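Local coordinates for protein probable arylamine n-acetyl transferase (Mycobacterium abscessus, PDB 4GUZ) that probably transfers an acetyl group from acetyl-coenzyme A to arylamine substrates, at residues A60-R72 with Y78-L90. Numbering follows the deposited sequence.
Sequences ALDIPAVQAKLLR and YCYEHVALFGAVL
Leu85 enters helix 63-72 as a knob in a hole lined by Val66, Gln67, Leu70 and Leu71, and this is the tightly packed part of the contact. Its first torsion (chi1 -154°) carries the branch anti to the backbone N, out to helix 63-72, and the second (63°) then sets the two methyls against different walls: Leu85 CD1 meets Val66 CG1 at 4.1 Å and also Gln67 CB, while CD2 rests on Leu70 CD1. The side chains of Val66 and Leu70 each run past that of Leu85 in the opposite direction. Tyr18 of helix 15-21 also touches Leu85. Ala84, next to Leu85, and Ala88, a turn further on, present only methyl groups, and Ile63 comes close to both, its CD1 lying 3.8 Å from Ala88 CB and 3.3 Å from Ala84 O. The helix axes cross at -105° with a closest approach of 9.8 Å.

Toward the start of helix 79-90 the contact becomes polar and more open to solvent. Leu61, partly exposed, lays CD2 against Tyr80 CB at 3.7 Å, and the same methyl also touches Glu81 CG. Lys69, fully extended, crosses Glu81 at about a right angle and gives NZ to the syn lone pair of OE2 at 2.8 Å; NZ also forms a salt bridge with Asp52. A water donates to the same OE2 and to Ala60 O, tying the loop before helix 63-72 to the acid. Glu81 OE1 accepts from Tyr78 N at 2.8 Å, the donor lying out of the carboxylate plane.

Glu81 thus has both oxygens engaged and joins the lysine to the N-cap residue of helix 79-90, beside Cys79, the probable nucleophile of the family's Cys-His-Asp triad. With a lysine, a water and a backbone N-H around it, this buried carboxylate is probably kept ionised.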
loop_
_atom_site.group_PDB
_atom_site.type_symbol
_atom_site.label_atom_id
_atom_site.label_comp_id
_atom_site.label_asym_id
_atom_site.label_seq_id
_atom_site.Cartn_x
_atom_site.Cartn_y
_atom_site.Cartn_z
ATOM N N ALA A 60 -7.423 -13.165 -0.151
ATOM C CA ALA A 60 -7.495 -13.561 -1.567
ATOM C C ALA A 60 -6.779 -12.526 -2.428
ATOM O O ALA A 60 -7.037 -11.329 -2.272
ATOM C CB ALA A 60 -8.947 -13.685 -2.012
ATOM N N LEU A 61 -5.853 -12.964 -3.299
ATOM C CA LEU A 61 -5.113 -12.016 -4.131
ATOM C C LEU A 61 -5.531 -12.085 -5.598
ATOM O O LEU A 61 -5.065 -11.272 -6.401
ATOM C CB LEU A 61 -3.591 -12.193 -3.983
ATOM C CG LEU A 61 -2.988 -11.994 -2.593
ATOM C CD1 LEU A 61 -1.508 -12.188 -2.640
ATOM C CD2 LEU A 61 -3.302 -10.594 -2.039
ATOM N N ASP A 62 -6.454 -12.999 -5.952
ATOM C CA ASP A 62 -6.899 -13.106 -7.345
ATOM C C ASP A 62 -7.711 -11.864 -7.732
ATOM O O ASP A 62 -8.498 -11.367 -6.920
ATOM C CB ASP A 62 -7.670 -14.414 -7.578
ATOM C CG ASP A 62 -8.936 -14.530 -6.771
ATOM O OD1 ASP A 62 -8.862 -15.027 -5.624
ATOM O OD2 ASP A 62 -9.995 -14.121 -7.278
ATOM N N ILE A 63 -7.503 -11.357 -8.971
ATOM C CA ILE A 63 -8.094 -10.111 -9.474
ATOM C C ILE A 63 -9.627 -10.080 -9.300
ATOM O O ILE A 63 -10.097 -9.066 -8.770
ATOM C CB ILE A 63 -7.625 -9.758 -10.922
ATOM C CG1 ILE A 63 -6.187 -9.218 -10.909
ATOM C CG2 ILE A 63 -8.556 -8.775 -11.657
ATOM C CD1 ILE A 63 -5.949 -7.974 -9.973
ATOM N N PRO A 64 -10.429 -11.119 -9.687
ATOM C CA PRO A 64 -11.886 -11.035 -9.456
ATOM C C PRO A 64 -12.262 -10.809 -7.990
ATOM O O PRO A 64 -13.131 -9.974 -7.720
ATOM C CB PRO A 64 -12.401 -12.396 -9.962
ATOM C CG PRO A 64 -11.391 -12.814 -10.982
ATOM C CD PRO A 64 -10.082 -12.392 -10.358
ATOM N N ALA A 65 -11.639 -11.533 -7.047
ATOM C CA ALA A 65 -11.947 -11.352 -5.628
ATOM C C ALA A 65 -11.520 -9.950 -5.131
ATOM O O ALA A 65 -12.276 -9.305 -4.410
ATOM C CB ALA A 65 -11.278 -12.429 -4.788
ATOM N N VAL A 66 -10.321 -9.495 -5.520
ATOM C CA VAL A 66 -9.764 -8.190 -5.126
ATOM C C VAL A 66 -10.609 -7.023 -5.653
ATOM O O VAL A 66 -10.982 -6.165 -4.848
ATOM C CB VAL A 66 -8.274 -8.070 -5.563
ATOM C CG1 VAL A 66 -7.740 -6.638 -5.416
ATOM C CG2 VAL A 66 -7.413 -9.044 -4.765
ATOM N N GLN A 67 -10.933 -6.978 -6.971
ATOM C CA GLN A 67 -11.708 -5.847 -7.507
ATOM C C GLN A 67 -13.143 -5.823 -6.958
ATOM O O GLN A 67 -13.690 -4.738 -6.763
ATOM C CB GLN A 67 -11.696 -5.789 -9.048
ATOM C CG GLN A 67 -12.467 -6.891 -9.775
ATOM C CD GLN A 67 -12.223 -6.844 -11.257
ATOM O OE1 GLN A 67 -11.707 -5.860 -11.803
ATOM N NE2 GLN A 67 -12.565 -7.923 -11.936
ATOM N N ALA A 68 -13.728 -6.995 -6.666
ATOM C CA ALA A 68 -15.071 -7.064 -6.072
ATOM C C ALA A 68 -15.044 -6.498 -4.637
ATOM O O ALA A 68 -15.892 -5.687 -4.287
ATOM C CB ALA A 68 -15.583 -8.502 -6.072
ATOM N N LYS A 69 -14.039 -6.878 -3.829
ATOM C CA LYS A 69 -13.898 -6.360 -2.469
ATOM C C LYS A 69 -13.543 -4.850 -2.472
ATOM O O LYS A 69 -14.246 -4.063 -1.840
ATOM C CB LYS A 69 -12.831 -7.169 -1.715
ATOM C CG LYS A 69 -12.602 -6.749 -0.263
ATOM C CD LYS A 69 -11.283 -7.316 0.197
ATOM C CE LYS A 69 -10.970 -6.998 1.621
ATOM N NZ LYS A 69 -9.634 -7.525 1.986
ATOM N N LEU A 70 -12.490 -4.450 -3.206
ATOM C CA LEU A 70 -11.986 -3.063 -3.200
ATOM C C LEU A 70 -12.836 -2.032 -3.946
ATOM O O LEU A 70 -12.795 -0.856 -3.580
ATOM C CB LEU A 70 -10.530 -2.991 -3.731
ATOM C CG LEU A 70 -9.498 -3.785 -2.926
ATOM C CD1 LEU A 70 -8.074 -3.392 -3.277
ATOM C CD2 LEU A 70 -9.681 -3.597 -1.469
ATOM N N LEU A 71 -13.583 -2.436 -4.980
ATOM C CA LEU A 71 -14.343 -1.460 -5.757
ATOM C C LEU A 71 -15.874 -1.572 -5.561
ATOM O O LEU A 71 -16.593 -0.650 -5.954
ATOM C CB LEU A 71 -14.040 -1.611 -7.271
ATOM C CG LEU A 71 -12.596 -1.686 -7.790
ATOM C CD1 LEU A 71 -12.584 -1.933 -9.298
ATOM C CD2 LEU A 71 -11.827 -0.399 -7.513
ATOM N N ARG A 72 -16.370 -2.703 -5.023
ATOM C CA ARG A 72 -17.817 -2.936 -4.934
ATOM C C ARG A 72 -18.347 -3.213 -3.507
ATOM O O ARG A 72 -19.526 -3.525 -3.339
ATOM C CB ARG A 72 -18.211 -4.075 -5.888
ATOM C CG ARG A 72 -17.817 -3.752 -7.326
ATOM C CD ARG A 72 -18.446 -4.663 -8.358
ATOM N NE ARG A 72 -17.758 -5.944 -8.464
ATOM C CZ ARG A 72 -16.986 -6.305 -9.482
ATOM N NH1 ARG A 72 -16.764 -5.467 -10.485
ATOM N NH2 ARG A 72 -16.429 -7.505 -9.505
ATOM N N TYR A 78 -4.576 -4.700 1.824
ATOM C CA TYR A 78 -3.209 -4.345 2.204
ATOM C C TYR A 78 -2.294 -4.394 0.962
ATOM O O TYR A 78 -2.813 -4.465 -0.149
ATOM C CB TYR A 78 -2.675 -5.085 3.455
ATOM C CG TYR A 78 -2.479 -6.593 3.460
ATOM C CD1 TYR A 78 -2.289 -7.304 2.272
ATOM C CD2 TYR A 78 -2.323 -7.284 4.660
ATOM C CE1 TYR A 78 -2.017 -8.677 2.284
ATOM C CE2 TYR A 78 -2.078 -8.654 4.684
ATOM C CZ TYR A 78 -1.925 -9.349 3.495
ATOM O OH TYR A 78 -1.663 -10.703 3.553
ATOM N N CYS A 79 -0.971 -4.245 1.127
ATOM C CA CYS A 79 -0.049 -4.051 0.000
ATOM C C CYS A 79 -0.274 -4.991 -1.195
ATOM O O CYS A 79 -0.384 -4.508 -2.322
ATOM C CB CYS A 79 1.416 -4.044 0.443
ATOM S SG CYS A 79 2.102 -5.662 0.897
ATOM N N TYR A 80 -0.404 -6.299 -0.938
ATOM C CA TYR A 80 -0.495 -7.300 -1.993
ATOM C C TYR A 80 -1.809 -7.201 -2.770
ATOM O O TYR A 80 -1.807 -7.453 -3.968
ATOM C CB TYR A 80 -0.209 -8.706 -1.429
ATOM C CG TYR A 80 1.237 -8.839 -1.003
ATOM C CD1 TYR A 80 2.271 -8.471 -1.859
ATOM C CD2 TYR A 80 1.571 -9.240 0.289
ATOM C CE1 TYR A 80 3.601 -8.485 -1.441
ATOM C CE2 TYR A 80 2.903 -9.272 0.715
ATOM C CZ TYR A 80 3.913 -8.928 -0.169
ATOM O OH TYR A 80 5.226 -8.969 0.209
ATOM N N GLU A 81 -2.887 -6.725 -2.140
ATOM C CA GLU A 81 -4.160 -6.521 -2.838
ATOM C C GLU A 81 -4.059 -5.294 -3.742
ATOM O O GLU A 81 -4.493 -5.326 -4.897
ATOM C CB GLU A 81 -5.290 -6.346 -1.831
ATOM C CG GLU A 81 -5.649 -7.639 -1.153
ATOM C CD GLU A 81 -6.516 -7.406 0.060
ATOM O OE1 GLU A 81 -5.949 -7.076 1.126
ATOM O OE2 GLU A 81 -7.758 -7.533 -0.054
ATOM N N HIS A 82 -3.458 -4.209 -3.203
ATOM C CA HIS A 82 -3.200 -2.964 -3.926
ATOM C C HIS A 82 -2.281 -3.219 -5.135
ATOM O O HIS A 82 -2.566 -2.730 -6.230
ATOM C CB HIS A 82 -2.541 -1.934 -2.978
ATOM C CG HIS A 82 -3.504 -1.226 -2.085
ATOM N ND1 HIS A 82 -3.968 0.028 -2.389
ATOM C CD2 HIS A 82 -4.084 -1.643 -0.934
ATOM C CE1 HIS A 82 -4.797 0.355 -1.405
ATOM N NE2 HIS A 82 -4.898 -0.622 -0.506
ATOM N N VAL A 83 -1.165 -3.957 -4.938
ATOM C CA VAL A 83 -0.209 -4.244 -6.034
ATOM C C VAL A 83 -0.881 -5.150 -7.107
ATOM O O VAL A 83 -0.694 -4.895 -8.299
ATOM C CB VAL A 83 1.143 -4.802 -5.521
ATOM C CG1 VAL A 83 1.942 -5.487 -6.631
ATOM C CG2 VAL A 83 1.971 -3.683 -4.908
ATOM N N ALA A 84 -1.712 -6.138 -6.700
ATOM C CA ALA A 84 -2.423 -6.987 -7.677
ATOM C C ALA A 84 -3.294 -6.107 -8.583
ATOM O O ALA A 84 -3.201 -6.206 -9.803
ATOM C CB ALA A 84 -3.281 -8.036 -6.963
ATOM N N LEU A 85 -4.062 -5.176 -7.985
ATOM C CA LEU A 85 -4.938 -4.289 -8.716
ATOM C C LEU A 85 -4.171 -3.315 -9.579
ATOM O O LEU A 85 -4.511 -3.146 -10.746
ATOM C CB LEU A 85 -5.850 -3.525 -7.741
ATOM C CG LEU A 85 -7.189 -3.036 -8.277
ATOM C CD1 LEU A 85 -8.078 -4.209 -8.705
ATOM C CD2 LEU A 85 -7.934 -2.274 -7.192
ATOM N N PHE A 86 -3.125 -2.686 -9.027
ATOM C CA PHE A 86 -2.379 -1.687 -9.778
ATOM C C PHE A 86 -1.599 -2.333 -10.895
ATOM O O PHE A 86 -1.581 -1.782 -11.997
ATOM C CB PHE A 86 -1.471 -0.860 -8.861
ATOM C CG PHE A 86 -1.090 0.496 -9.417
ATOM C CD1 PHE A 86 -1.996 1.551 -9.404
ATOM C CD2 PHE A 86 0.205 0.744 -9.869
ATOM C CE1 PHE A 86 -1.644 2.804 -9.925
ATOM C CE2 PHE A 86 0.561 2.002 -10.379
ATOM C CZ PHE A 86 -0.363 3.029 -10.383
ATOM N N GLY A 87 -1.048 -3.526 -10.633
ATOM C CA GLY A 87 -0.322 -4.323 -11.612
ATOM C C GLY A 87 -1.202 -4.688 -12.783
ATOM O O GLY A 87 -0.779 -4.587 -13.939
ATOM N N ALA A 88 -2.464 -5.051 -12.487
ATOM C CA ALA A 88 -3.460 -5.387 -13.509
ATOM C C ALA A 88 -3.774 -4.176 -14.365
ATOM O O ALA A 88 -3.882 -4.324 -15.578
ATOM C CB ALA A 88 -4.730 -5.911 -12.865
ATOM N N VAL A 89 -3.896 -2.981 -13.748
ATOM C CA VAL A 89 -4.173 -1.723 -14.467
ATOM C C VAL A 89 -2.995 -1.386 -15.376
ATOM O O VAL A 89 -3.217 -1.093 -16.549
ATOM C CB VAL A 89 -4.523 -0.519 -13.543
ATOM C CG1 VAL A 89 -4.928 0.708 -14.361
ATOM C CG2 VAL A 89 -5.635 -0.874 -12.573
ATOM N N LEU A 90 -1.740 -1.431 -14.844
ATOM C CA LEU A 90 -0.539 -1.094 -15.620
ATOM C C LEU A 90 -0.433 -1.983 -16.871
ATOM O O LEU A 90 -0.113 -1.483 -17.959
ATOM C CB LEU A 90 0.734 -1.214 -14.755
ATOM C CG LEU A 90 0.896 -0.194 -13.609
ATOM C CD1 LEU A 90 2.179 -0.446 -12.819
ATOM C CD2 LEU A 90 0.813 1.255 -14.102
HETATM O O HOH W 1 -8.979 -9.555 -1.545
#